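Local coordinates for Fe(2+) transporter FeoB (Escherichia coli, PDB 3I8S), which takes up ferrous iron across the bacterial inner membrane in a GTP-driven system, its cytosolic N-terminal domain binding and slowly hydrolysing GTP, at residues Q22-G25 with S26-V30; C78-I81 with L82-D85; S194-L198 with K199-W203; D212-S215 with R216-G220; Y177-P180 with L181-A185. All blocks are in the same frame, centred on the assembly; numbering follows the deposited sequence. Where two conformers were deposited one is given.

Contact 1 (Q22-G25 with S26-V30); sequences QLTG and SRQRV
The guanidinium of Arg-27 lies over the carbonyl oxygen of Thr-24. Thr-24 O sits 3.1 Å above its plane, over the centre of the group. The chain of Arg-27 is bent about the CG-CD bond (chi3 -59°), which folds its end back across the turn. Leu-23 O meets the edge of the same group near its plane, but its angle to NH2 is too poor for a hydrogen bond. Thr-24 O also accepts from Arg-27 N at 2.9 Å, closing a type II' beta turn from Thr-24 to Arg-27. Gly-25 takes positive phi there, and a CB on it would clash with Ser-26 N. On Gln-28, NE2 makes two weak bonds, to Thr-24 OG1 at 2.9 Å and to Gly-25 O at 3.1 Å. The Gln-28 side chain crosses that of Thr-24 at about a right angle. The stronger partner of Gln-28 NE2 is Asn-21 OD1, and Thr-24 OG1 bonds to Phe-20 O. A leucine in place of Gln-28 would probably leave Asn-21 OD1, Gly-25 O and Thr-24 OG1 without the amide donor that ties the strand start to the helix end. The turn links helix 16-24, whose first residues belong to the P-loop of the G domain, to edge strand 28-32. Arg-27 NE bonds to Gln-44 O of strand 39-46, and Leu-23 packs on Phe-45 of that strand and on Ile-156 of helix 154-164.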
loop_
_atom_site.group_PDB
_atom_site.type_symbol
_atom_site.label_atom_id
_atom_site.label_comp_id
_atom_site.label_asym_id
_atom_site.label_seq_id
_atom_site.Cartn_x
_atom_site.Cartn_y
_atom_site.Cartn_z
ATOM N N GLN A 22 19.935 4.718 2.505
ATOM C CA GLN A 22 20.216 5.391 3.768
ATOM C C GLN A 22 20.076 4.442 4.949
ATOM O O GLN A 22 20.880 4.475 5.874
ATOM C CB GLN A 22 19.257 6.559 3.949
ATOM C CG GLN A 22 19.635 7.732 3.096
ATOM C CD GLN A 22 18.637 8.856 3.129
ATOM O OE1 GLN A 22 17.506 8.709 3.592
ATOM N NE2 GLN A 22 19.041 9.993 2.583
ATOM N N LEU A 23 19.065 3.595 4.918
ATOM C CA LEU A 23 18.773 2.687 6.045
ATOM C C LEU A 23 19.785 1.544 6.120
ATOM O O LEU A 23 20.256 1.175 7.182
ATOM C CB LEU A 23 17.368 2.148 5.904
ATOM C CG LEU A 23 16.276 3.135 6.325
ATOM C CD1 LEU A 23 14.930 2.568 5.949
ATOM C CD2 LEU A 23 16.387 3.384 7.834
ATOM N N THR A 24 20.158 1.024 4.962
ATOM C CA THR A 24 20.904 -0.228 4.885
ATOM C C THR A 24 22.399 -0.047 4.654
ATOM O O THR A 24 23.160 -0.965 4.925
ATOM C CB THR A 24 20.336 -1.177 3.789
ATOM O OG1 THR A 24 20.544 -0.621 2.466
ATOM C CG2 THR A 24 18.863 -1.429 4.040
ATOM N N GLY A 25 22.831 1.103 4.141
ATOM C CA GLY A 25 24.243 1.338 3.878
ATOM C C GLY A 25 24.841 0.253 2.990
ATOM O O GLY A 25 24.270 -0.089 1.952
ATOM N N SER A 26 25.957 -0.304 3.441
ATOM C CA SER A 26 26.714 -1.329 2.714
ATOM C C SER A 26 26.105 -2.723 2.909
ATOM O O SER A 26 26.498 -3.659 2.211
ATOM C CB SER A 26 28.185 -1.335 3.170
ATOM O OG SER A 26 28.297 -1.758 4.529
ATOM N N ARG A 27 25.153 -2.843 3.845
ATOM C CA ARG A 27 24.565 -4.131 4.241
ATOM C C ARG A 27 23.402 -4.480 3.318
ATOM O O ARG A 27 22.252 -4.470 3.709
ATOM C CB ARG A 27 24.080 -4.072 5.685
ATOM C CG ARG A 27 25.158 -3.595 6.669
ATOM C CD ARG A 27 24.562 -3.377 8.045
ATOM N NE ARG A 27 23.471 -2.400 8.097
ATOM C CZ ARG A 27 23.626 -1.086 8.021
ATOM N NH1 ARG A 27 24.828 -0.535 7.847
ATOM N NH2 ARG A 27 22.574 -0.307 8.118
ATOM N N GLN A 28 23.704 -4.746 2.067
ATOM C CA GLN A 28 22.665 -5.061 1.117
ATOM C C GLN A 28 23.114 -6.158 0.181
ATOM O O GLN A 28 24.307 -6.333 -0.068
ATOM C CB GLN A 28 22.179 -3.851 0.279
ATOM C CG GLN A 28 22.943 -2.572 0.296
ATOM C CD GLN A 28 22.286 -1.501 -0.600
ATOM O OE1 GLN A 28 22.061 -1.734 -1.794
ATOM N NE2 GLN A 28 21.970 -0.351 -0.034
ATOM N N ARG A 29 22.148 -6.892 -0.345
ATOM C CA ARG A 29 22.419 -7.869 -1.376
ATOM C C ARG A 29 21.482 -7.696 -2.559
ATOM O O ARG A 29 20.388 -7.175 -2.416
ATOM C CB ARG A 29 22.286 -9.272 -0.802
ATOM C CG ARG A 29 20.900 -9.668 -0.414
ATOM C CD ARG A 29 20.844 -11.130 -0.026
ATOM N NE ARG A 29 19.836 -11.352 1.003
ATOM C CZ ARG A 29 19.724 -12.454 1.744
ATOM N NH1 ARG A 29 20.557 -13.477 1.591
ATOM N NH2 ARG A 29 18.762 -12.530 2.662
ATOM N N VAL A 30 21.920 -8.145 -3.729
ATOM C CA VAL A 30 21.073 -8.094 -4.894
ATOM C C VAL A 30 20.992 -9.479 -5.552
ATOM O O VAL A 30 21.997 -10.217 -5.672
ATOM C CB VAL A 30 21.580 -7.029 -5.909
ATOM C CG1 VAL A 30 20.665 -6.945 -7.098
ATOM C CG2 VAL A 30 21.682 -5.641 -5.253
#

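Contact 2 (C78-I81 with L82-D85); sequences CHYI and LSGD
Tyr-80 O takes two bonds from Ser-83 at the C-terminal end of helix 72-83 in the G domain. Ser-83 OG donates to Tyr-80 O at 2.6 Å, in the carbonyl plane and on a lone pair. It also closes an ST turn by accepting from Asp-85 N, 3.2 Å from Ser-83 OG. Ser-83 N donates to the same Tyr-80 O at 3.0 Å from well above that plane. The hydroxyl reaches back because OG stands between the backbone N and the carbonyl carbon (chi1 76°). One residue earlier, Leu-82 N bonds to Cys-78 O at 3.0 Å with an N-H...O angle of 160°. The side chain of Leu-82 leans over the same turn towards the sulfur of Cys-78. Leu-82 was deposited in two conformers, so its finer fit there is doubtful. Gly-84 then leaves the helix with positive phi. Further out, Ile-81 and Tyr-80 both pack on Leu-57, a residue of a predicted GTP-binding loop. They also meet Ile-9 and Thr-5 of strand 4-10, respectively. His-79 touches Tyr-214 and Tyr-218 of helix 213-218. Beyond Gly-84, the Asp-85 side chain crosses that of Tyr-80 at about a right angle, with Asp-85 CB 4.1 Å from Tyr-80 OH.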
loop_
_atom_site.group_PDB
_atom_site.type_symbol
_atom_site.label_atom_id
_atom_site.label_comp_id
_atom_site.label_asym_id
_atom_site.label_seq_id
_atom_site.Cartn_x
_atom_site.Cartn_y
_atom_site.Cartn_z
ATOM N N CYS A 78 2.627 -6.791 -5.576
ATOM C CA CYS A 78 1.424 -7.425 -5.090
ATOM C C CYS A 78 1.653 -8.864 -4.541
ATOM O O CYS A 78 1.175 -9.243 -3.490
ATOM C CB CYS A 78 0.421 -7.471 -6.235
ATOM S SG CYS A 78 -1.171 -8.034 -5.748
ATOM N N HIS A 79 2.408 -9.652 -5.279
ATOM C CA HIS A 79 2.636 -11.019 -4.898
ATOM C C HIS A 79 3.400 -11.055 -3.558
ATOM O O HIS A 79 3.067 -11.816 -2.669
ATOM C CB HIS A 79 3.436 -11.697 -5.998
ATOM C CG HIS A 79 3.896 -13.068 -5.649
ATOM N ND1 HIS A 79 5.113 -13.311 -5.057
ATOM C CD2 HIS A 79 3.277 -14.259 -5.734
ATOM C CE1 HIS A 79 5.249 -14.601 -4.851
ATOM N NE2 HIS A 79 4.151 -15.203 -5.256
ATOM N N TYR A 80 4.410 -10.218 -3.404
ATOM C CA TYR A 80 5.133 -10.173 -2.118
ATOM C C TYR A 80 4.223 -9.777 -0.964
ATOM O O TYR A 80 4.181 -10.400 0.090
ATOM C CB TYR A 80 6.270 -9.177 -2.185
ATOM C CG TYR A 80 7.110 -9.199 -0.935
ATOM C CD1 TYR A 80 8.072 -10.189 -0.750
ATOM C CD2 TYR A 80 6.914 -8.254 0.058
ATOM C CE1 TYR A 80 8.833 -10.225 0.434
ATOM C CE2 TYR A 80 7.660 -8.264 1.229
ATOM C CZ TYR A 80 8.643 -9.236 1.388
ATOM O OH TYR A 80 9.347 -9.284 2.597
ATOM N N ILE A 81 3.436 -8.757 -1.206
ATOM C CA ILE A 81 2.594 -8.191 -0.152
ATOM C C ILE A 81 1.574 -9.268 0.300
ATOM O O ILE A 81 1.350 -9.454 1.501
ATOM C CB ILE A 81 2.004 -6.799 -0.634
ATOM C CG1 ILE A 81 3.128 -5.797 -1.074
ATOM C CG2 ILE A 81 1.072 -6.160 0.398
ATOM C CD1 ILE A 81 3.834 -5.013 0.021
ATOM N N LEU A 82 1.017 -10.055 -0.644
ATOM C CA LEU A 82 0.057 -11.130 -0.330
ATOM C C LEU A 82 0.703 -12.400 0.233
ATOM O O LEU A 82 0.029 -13.281 0.723
ATOM C CB LEU A 82 -0.745 -11.528 -1.568
ATOM C CG LEU A 82 -1.761 -10.557 -2.164
ATOM C CD1 LEU A 82 -1.148 -9.258 -2.572
ATOM C CD2 LEU A 82 -2.441 -11.224 -3.349
ATOM N N SER A 83 2.024 -12.498 0.139
ATOM C CA SER A 83 2.743 -13.692 0.551
ATOM C C SER A 83 2.772 -13.833 2.059
ATOM O O SER A 83 2.900 -14.949 2.570
ATOM C CB SER A 83 4.204 -13.654 0.054
ATOM O OG SER A 83 4.969 -12.773 0.846
ATOM N N GLY A 84 2.656 -12.708 2.740
ATOM C CA GLY A 84 2.658 -12.713 4.206
ATOM C C GLY A 84 4.037 -12.819 4.858
ATOM O O GLY A 84 4.170 -13.078 6.062
ATOM N N ASP A 85 5.073 -12.610 4.063
ATOM C CA ASP A 85 6.434 -12.689 4.589
ATOM C C ASP A 85 6.782 -11.480 5.452
ATOM O O ASP A 85 7.504 -11.621 6.434
ATOM C CB ASP A 85 7.430 -12.778 3.455
ATOM C CG ASP A 85 7.895 -14.198 3.201
ATOM O OD1 ASP A 85 8.075 -15.023 4.169
ATOM O OD2 ASP A 85 8.133 -14.501 2.013
#

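Contact 3 (S194-L198 with K199-W203); sequences SDIPL and KQRRW
Leu-198 lies against two arginine side chains, crossing Arg-201 at about a right angle and Arg-202 at a slant. Its CD2 sits 3.7 Å above the centre of the Arg-202 guanidinium plane. The Arg-202 chain is extended from CG to NE, which carries its flat end out to the CD2 methyl. Leu-198 CD1 meets Arg-201 over a face of its guanidinium, 3.5 Å from NH1. The edge of that group is used differently. Arg-201 NE donates to Ile-196 O at 2.8 Å, nearly straight at 164°, with the oxygen close to the guanidinium plane. A bend about the CG-CD bond (chi3 -75°) turns the arginine back to this carbonyl. Ile-196 CG2 touches Arg-201 CG at 3.7 Å, so the aliphatic part of the arginine is also covered. This is the N-terminal start of helix 198-210 in the cytosolic helical domain, with Pro-197 at the N-cap. Pro-197 O accepts from Arg-201 N at 2.9 Å and weakly from Gln-200 N. Leu-198 O accepts from Arg-202 N. The Pro-197 ring and the Gln-200 side chain lie side by side and point the same way, with Pro-197 CD 3.8 Å from Gln-200 OE1. Both arginines have partners on the preceding helix. Arg-202 NE makes a salt bridge with Asp-186, and Arg-201 NH1 bonds to Ala-189 O.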
loop_
_atom_site.group_PDB
_atom_site.type_symbol
_atom_site.label_atom_id
_atom_site.label_comp_id
_atom_site.label_asym_id
_atom_site.label_seq_id
_atom_site.Cartn_x
_atom_site.Cartn_y
_atom_site.Cartn_z
ATOM N N SER A 194 -9.548 -20.822 2.761
ATOM C CA SER A 194 -9.937 -20.386 4.104
ATOM C C SER A 194 -8.786 -19.797 4.894
ATOM O O SER A 194 -9.001 -18.969 5.791
ATOM C CB SER A 194 -10.607 -21.531 4.896
ATOM O OG SER A 194 -9.949 -22.762 4.681
ATOM N N ASP A 195 -7.570 -20.194 4.536
ATOM C CA ASP A 195 -6.386 -19.776 5.276
ATOM C C ASP A 195 -5.937 -18.345 4.951
ATOM O O ASP A 195 -5.132 -17.763 5.702
ATOM C CB ASP A 195 -5.256 -20.827 5.157
ATOM C CG ASP A 195 -4.610 -20.899 3.763
ATOM O OD1 ASP A 195 -5.284 -20.629 2.741
ATOM O OD2 ASP A 195 -3.406 -21.268 3.707
ATOM N N ILE A 196 -6.504 -17.754 3.893
ATOM C CA ILE A 196 -6.271 -16.349 3.571
ATOM C C ILE A 196 -7.077 -15.452 4.505
ATOM O O ILE A 196 -8.293 -15.609 4.608
ATOM C CB ILE A 196 -6.681 -15.992 2.098
ATOM C CG1 ILE A 196 -5.977 -16.898 1.087
ATOM C CG2 ILE A 196 -6.424 -14.481 1.803
ATOM C CD1 ILE A 196 -6.349 -16.661 -0.381
ATOM N N PRO A 197 -6.420 -14.460 5.139
ATOM C CA PRO A 197 -7.143 -13.568 6.016
ATOM C C PRO A 197 -8.392 -13.004 5.345
ATOM O O PRO A 197 -8.386 -12.739 4.136
ATOM C CB PRO A 197 -6.125 -12.446 6.286
ATOM C CG PRO A 197 -4.851 -13.113 6.190
ATOM C CD PRO A 197 -5.010 -14.068 5.051
ATOM N N LEU A 198 -9.450 -12.831 6.124
ATOM C CA LEU A 198 -10.706 -12.312 5.587
ATOM C C LEU A 198 -10.558 -10.979 4.883
ATOM O O LEU A 198 -11.125 -10.790 3.813
ATOM C CB LEU A 198 -11.765 -12.188 6.674
ATOM C CG LEU A 198 -13.165 -11.713 6.234
ATOM C CD1 LEU A 198 -13.699 -12.499 5.042
ATOM C CD2 LEU A 198 -14.101 -11.820 7.415
ATOM N N LYS A 199 -9.823 -10.048 5.478
ATOM C CA LYS A 199 -9.645 -8.730 4.857
ATOM C C LYS A 199 -9.112 -8.935 3.434
ATOM O O LYS A 199 -9.533 -8.238 2.500
ATOM C CB LYS A 199 -8.635 -7.879 5.622
ATOM C CG LYS A 199 -9.144 -7.134 6.831
ATOM C CD LYS A 199 -8.525 -5.707 6.944
ATOM C CE LYS A 199 -9.312 -4.652 6.131
ATOM N NZ LYS A 199 -8.759 -3.249 6.210
ATOM N N GLN A 200 -8.157 -9.861 3.293
ATOM C CA GLN A 200 -7.478 -10.038 2.013
ATOM C C GLN A 200 -8.388 -10.731 1.024
ATOM O O GLN A 200 -8.379 -10.427 -0.156
ATOM C CB GLN A 200 -6.158 -10.754 2.188
ATOM C CG GLN A 200 -5.172 -9.902 2.950
ATOM C CD GLN A 200 -3.820 -10.548 3.129
ATOM O OE1 GLN A 200 -3.549 -11.611 2.568
ATOM N NE2 GLN A 200 -2.964 -9.905 3.902
ATOM N N ARG A 201 -9.205 -11.642 1.524
ATOM C CA ARG A 201 -10.219 -12.281 0.696
ATOM C C ARG A 201 -11.218 -11.240 0.178
ATOM O O ARG A 201 -11.575 -11.229 -0.990
ATOM C CB ARG A 201 -10.906 -13.400 1.480
ATOM C CG ARG A 201 -10.055 -14.719 1.473
ATOM C CD ARG A 201 -10.772 -15.893 2.084
ATOM N NE ARG A 201 -10.824 -15.835 3.534
ATOM C CZ ARG A 201 -11.943 -15.718 4.253
ATOM N NH1 ARG A 201 -13.126 -15.682 3.683
ATOM N NH2 ARG A 201 -11.869 -15.676 5.575
ATOM N N ARG A 202 -11.636 -10.336 1.030
ATOM C CA ARG A 202 -12.554 -9.303 0.610
ATOM C C ARG A 202 -11.947 -8.323 -0.421
ATOM O O ARG A 202 -12.606 -7.886 -1.359
ATOM C CB ARG A 202 -13.082 -8.567 1.827
ATOM C CG ARG A 202 -13.992 -9.467 2.641
ATOM C CD ARG A 202 -14.522 -8.730 3.860
ATOM N NE ARG A 202 -15.610 -9.478 4.494
ATOM C CZ ARG A 202 -16.131 -9.169 5.681
ATOM N NH1 ARG A 202 -15.637 -8.170 6.393
ATOM N NH2 ARG A 202 -17.139 -9.873 6.175
ATOM N N TRP A 203 -10.695 -7.981 -0.211
ATOM C CA TRP A 203 -9.944 -7.128 -1.146
ATOM C C TRP A 203 -9.838 -7.849 -2.491
ATOM O O TRP A 203 -10.056 -7.251 -3.530
ATOM C CB TRP A 203 -8.565 -6.870 -0.586
ATOM C CG TRP A 203 -7.750 -5.945 -1.411
ATOM C CD1 TRP A 203 -7.785 -4.568 -1.394
ATOM C CD2 TRP A 203 -6.769 -6.307 -2.394
ATOM N NE1 TRP A 203 -6.881 -4.060 -2.309
ATOM C CE2 TRP A 203 -6.241 -5.095 -2.926
ATOM C CE3 TRP A 203 -6.294 -7.527 -2.900
ATOM C CZ2 TRP A 203 -5.251 -5.088 -3.920
ATOM C CZ3 TRP A 203 -5.322 -7.506 -3.881
ATOM C CH2 TRP A 203 -4.808 -6.296 -4.371
#

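Contact 4 (D212-S215 with R216-G220); sequences DIYS and RAYAG
Asp-212 meets Arg-216 through a water, which donates to Asp-212 O and accepts from Arg-216 NE at 2.8 Å. Asp-212 is also the N-cap of short helix 213-218: its OD1 accepts from Ser-215 N at 3.0 Å, from above the carboxylate plane. Ile-213 runs beside Arg-216 in the same direction. Its CD1 lies over a guanidinium face, 3.6 Å from Arg-216 NH2. Tyr-214 offers a ring face to the edge of Tyr-218. This T-shaped stack has centroids 5.4 Å apart and planes at 81°. CG of Tyr-214 is anti to the backbone N (chi1 -169°), which swings the ring along the helix towards Tyr-218. A serine at Tyr-214 would probably leave the Tyr-218 edge without its facing ring and open a gap beside His-79. Ser-215 OG donates to Asp-212 O at 2.8 Å, from above the carbonyl plane. In the helical domain, Ser-215 and Ala-219 pack on Met-208 of helix 198-210, while both tyrosines touch His-79 of helix 72-83 in the G domain.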
loop_
_atom_site.group_PDB
_atom_site.type_symbol
_atom_site.label_atom_id
_atom_site.label_comp_id
_atom_site.label_asym_id
_atom_site.label_seq_id
_atom_site.Cartn_x
_atom_site.Cartn_y
_atom_site.Cartn_z
ATOM N N ASP A 212 -9.473 -7.308 -12.299
ATOM C CA ASP A 212 -8.065 -7.673 -12.094
ATOM C C ASP A 212 -7.906 -9.178 -12.346
ATOM O O ASP A 212 -8.444 -9.984 -11.609
ATOM C CB ASP A 212 -7.668 -7.319 -10.664
ATOM C CG ASP A 212 -6.220 -7.578 -10.341
ATOM O OD1 ASP A 212 -5.663 -8.596 -10.745
ATOM O OD2 ASP A 212 -5.663 -6.773 -9.557
ATOM N N ILE A 213 -7.154 -9.537 -13.358
ATOM C CA ILE A 213 -7.026 -10.956 -13.753
ATOM C C ILE A 213 -6.195 -11.775 -12.777
ATOM O O ILE A 213 -6.522 -12.948 -12.490
ATOM C CB ILE A 213 -6.466 -11.121 -15.179
ATOM C CG1 ILE A 213 -7.218 -10.232 -16.182
ATOM C CG2 ILE A 213 -6.562 -12.586 -15.623
ATOM C CD1 ILE A 213 -8.685 -10.484 -16.236
ATOM N N TYR A 214 -5.110 -11.179 -12.296
ATOM C CA TYR A 214 -4.178 -11.850 -11.376
ATOM C C TYR A 214 -4.823 -12.246 -10.038
ATOM O O TYR A 214 -4.586 -13.336 -9.530
ATOM C CB TYR A 214 -2.966 -10.956 -11.122
ATOM C CG TYR A 214 -1.800 -11.607 -10.402
ATOM C CD1 TYR A 214 -1.381 -12.880 -10.712
ATOM C CD2 TYR A 214 -1.094 -10.915 -9.442
ATOM C CE1 TYR A 214 -0.303 -13.460 -10.073
ATOM C CE2 TYR A 214 -0.027 -11.486 -8.801
ATOM C CZ TYR A 214 0.355 -12.763 -9.101
ATOM O OH TYR A 214 1.448 -13.347 -8.487
ATOM N N SER A 215 -5.664 -11.376 -9.510
ATOM C CA SER A 215 -6.391 -11.628 -8.260
ATOM C C SER A 215 -7.182 -12.928 -8.328
ATOM O O SER A 215 -7.413 -13.588 -7.314
ATOM C CB SER A 215 -7.322 -10.448 -7.924
ATOM O OG SER A 215 -8.422 -10.356 -8.833
ATOM N N ARG A 216 -7.620 -13.308 -9.531
ATOM C CA ARG A 216 -8.399 -14.537 -9.673
ATOM C C ARG A 216 -7.625 -15.752 -9.284
ATOM O O ARG A 216 -8.193 -16.711 -8.779
ATOM C CB ARG A 216 -8.846 -14.735 -11.107
ATOM C CG ARG A 216 -9.794 -13.689 -11.550
ATOM C CD ARG A 216 -10.447 -14.062 -12.895
ATOM N NE ARG A 216 -10.904 -12.853 -13.597
ATOM C CZ ARG A 216 -11.547 -12.854 -14.763
ATOM N NH1 ARG A 216 -11.815 -14.000 -15.386
ATOM N NH2 ARG A 216 -11.917 -11.699 -15.312
ATOM N N ALA A 217 -6.334 -15.725 -9.599
ATOM C CA ALA A 217 -5.397 -16.800 -9.288
ATOM C C ALA A 217 -5.353 -17.138 -7.801
ATOM O O ALA A 217 -5.128 -18.285 -7.432
ATOM C CB ALA A 217 -3.963 -16.396 -9.785
ATOM N N TYR A 218 -5.524 -16.125 -6.958
ATOM C CA TYR A 218 -5.547 -16.317 -5.500
ATOM C C TYR A 218 -6.855 -16.864 -4.934
ATOM O O TYR A 218 -6.864 -17.459 -3.844
ATOM C CB TYR A 218 -5.236 -15.012 -4.807
ATOM C CG TYR A 218 -3.815 -14.576 -4.936
ATOM C CD1 TYR A 218 -3.371 -13.857 -6.050
ATOM C CD2 TYR A 218 -2.907 -14.855 -3.923
ATOM C CE1 TYR A 218 -2.020 -13.450 -6.142
ATOM C CE2 TYR A 218 -1.608 -14.485 -4.008
ATOM C CZ TYR A 218 -1.158 -13.752 -5.094
ATOM O OH TYR A 218 0.194 -13.420 -5.091
ATOM N N ALA A 219 -7.921 -16.717 -5.721
ATOM C CA ALA A 219 -9.290 -16.764 -5.249
ATOM C C ALA A 219 -9.881 -18.160 -5.320
ATOM O O ALA A 219 -11.022 -18.388 -4.909
ATOM C CB ALA A 219 -10.136 -15.793 -6.075
ATOM N N GLY A 220 -9.104 -19.112 -5.839
ATOM C CA GLY A 220 -9.535 -20.483 -5.880
ATOM C C GLY A 220 -10.874 -20.611 -6.562
ATOM O O GLY A 220 -11.043 -20.104 -7.666
HETATM O O HOH W 1 -11.221 -10.238 -12.604
#

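Contact 5 (Y177-P180 with L181-A185); sequences YAQP and LLNEA
The first turn of helix 179-191 of the cytosolic helical domain has Ala-178 at its N-cap. Ala-178 O accepts from Leu-181 N and Leu-182 N, both weakly. The next two bonds are firmer: Gln-179 O accepts from Asn-183 N, and Pro-180 O from Glu-184 N, each at 2.9 Å. Before the helix, Tyr-177 crosses Leu-182 at about a right angle, and its CB touches Leu-182 CD2 at 3.9 Å. The phenol end leads away to Arg-248 and Glu-110, both bonded to OH. Leu-181 CD1 lies 4.0 Å from Ala-178 CB, and its side chain also packs on His-243 and Ile-244 of helix 240-259. Glu-184 forms a salt bridge with Arg-232 of helix 226-236. On the exposed side, Gln-179 folds back over the turn through its bend about the CB-CG bond (chi2 63°). Its NE2 donates to Asn-183 OD1 at 3.0 Å and 166°, from above the acceptor's carbonyl plane, with the two amide planes 44° apart.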
loop_
_atom_site.group_PDB
_atom_site.type_symbol
_atom_site.label_atom_id
_atom_site.label_comp_id
_atom_site.label_asym_id
_atom_site.label_seq_id
_atom_site.Cartn_x
_atom_site.Cartn_y
_atom_site.Cartn_z
ATOM N N TYR A 177 -17.443 2.033 -0.483
ATOM C CA TYR A 177 -18.006 1.356 -1.636
ATOM C C TYR A 177 -19.503 1.162 -1.517
ATOM O O TYR A 177 -20.027 0.941 -0.411
ATOM C CB TYR A 177 -17.385 -0.026 -1.801
ATOM C CG TYR A 177 -15.901 -0.042 -2.006
ATOM C CD1 TYR A 177 -15.035 -0.397 -0.976
ATOM C CD2 TYR A 177 -15.348 0.328 -3.231
ATOM C CE1 TYR A 177 -13.654 -0.429 -1.198
ATOM C CE2 TYR A 177 -13.993 0.293 -3.455
ATOM C CZ TYR A 177 -13.153 -0.091 -2.420
ATOM O OH TYR A 177 -11.826 -0.116 -2.672
ATOM N N ALA A 178 -20.178 1.211 -2.672
ATOM C CA ALA A 178 -21.628 0.921 -2.776
ATOM C C ALA A 178 -21.923 -0.465 -2.194
ATOM O O ALA A 178 -21.124 -1.404 -2.409
ATOM C CB ALA A 178 -22.111 1.026 -4.242
ATOM N N GLN A 179 -23.004 -0.589 -1.422
ATOM C CA GLN A 179 -23.279 -1.857 -0.687
ATOM C C GLN A 179 -23.359 -3.099 -1.610
ATOM O O GLN A 179 -22.899 -4.178 -1.228
ATOM C CB GLN A 179 -24.532 -1.769 0.170
ATOM C CG GLN A 179 -24.669 -2.933 1.188
ATOM C CD GLN A 179 -23.547 -2.956 2.210
ATOM O OE1 GLN A 179 -23.281 -1.946 2.857
ATOM N NE2 GLN A 179 -22.856 -4.103 2.341
ATOM N N PRO A 180 -23.938 -2.966 -2.813
ATOM C CA PRO A 180 -23.936 -4.199 -3.630
ATOM C C PRO A 180 -22.511 -4.704 -3.938
ATOM O O PRO A 180 -22.281 -5.919 -3.953
ATOM C CB PRO A 180 -24.700 -3.775 -4.899
ATOM C CG PRO A 180 -25.508 -2.639 -4.491
ATOM C CD PRO A 180 -24.650 -1.889 -3.509
ATOM N N LEU A 181 -21.548 -3.792 -4.158
ATOM C CA LEU A 181 -20.169 -4.177 -4.422
ATOM C C LEU A 181 -19.618 -4.964 -3.238
ATOM O O LEU A 181 -18.989 -6.009 -3.425
ATOM C CB LEU A 181 -19.285 -2.961 -4.723
ATOM C CG LEU A 181 -19.669 -2.147 -5.983
ATOM C CD1 LEU A 181 -18.972 -0.763 -6.065
ATOM C CD2 LEU A 181 -19.399 -2.971 -7.248
ATOM N N LEU A 182 -19.861 -4.445 -2.030
ATOM C CA LEU A 182 -19.385 -5.094 -0.811
ATOM C C LEU A 182 -20.033 -6.463 -0.642
ATOM O O LEU A 182 -19.332 -7.415 -0.288
ATOM C CB LEU A 182 -19.681 -4.238 0.400
ATOM C CG LEU A 182 -18.901 -2.925 0.502
ATOM C CD1 LEU A 182 -19.425 -2.226 1.741
ATOM C CD2 LEU A 182 -17.373 -3.135 0.560
ATOM N N ASN A 183 -21.340 -6.541 -0.890
ATOM C CA ASN A 183 -22.106 -7.808 -0.800
ATOM C C ASN A 183 -21.532 -8.879 -1.712
ATOM O O ASN A 183 -21.295 -10.035 -1.280
ATOM C CB ASN A 183 -23.579 -7.608 -1.145
ATOM C CG ASN A 183 -24.363 -6.876 -0.057
ATOM O OD1 ASN A 183 -23.885 -6.665 1.061
ATOM N ND2 ASN A 183 -25.568 -6.476 -0.395
ATOM N N GLU A 184 -21.321 -8.523 -2.974
ATOM C CA GLU A 184 -20.740 -9.489 -3.959
ATOM C C GLU A 184 -19.304 -9.872 -3.642
ATOM O O GLU A 184 -18.922 -11.053 -3.782
ATOM C CB GLU A 184 -20.830 -8.939 -5.384
ATOM C CG GLU A 184 -22.281 -8.691 -5.857
ATOM C CD GLU A 184 -23.099 -9.971 -6.098
ATOM O OE1 GLU A 184 -22.565 -11.103 -6.048
ATOM O OE2 GLU A 184 -24.286 -9.837 -6.327
ATOM N N ALA A 185 -18.493 -8.886 -3.233
ATOM C CA ALA A 185 -17.107 -9.142 -2.860
ATOM C C ALA A 185 -17.069 -10.115 -1.696
ATOM O O ALA A 185 -16.286 -11.051 -1.709
ATOM C CB ALA A 185 -16.363 -7.838 -2.507
#

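How the contacts relate
Contacts 1 and 2 belong to the G domain, and contacts 3, 4 and 5 to the helical domain. Contact 2 is one place where the two parts meet. His-79 CD2 lies 3.3 Å from Tyr-218 OH of contact 4, and Cys-78 SG lies 4.3 Å from Trp-203 CH2 of contact 3. Within the helical domain, Ile-196 CD1 of contact 3 touches Tyr-218 O of contact 4 at 3.6 Å. Arg-202 O of contact 3 touches Ala-185 CB of contact 5. The centres of contacts 1 and 5 are farthest apart, at about 43 Å. The Ile-81 side chain in contact 2 lies about 9 Å from Gly-10 of the GTP site, while contacts 3 and 5 lie away.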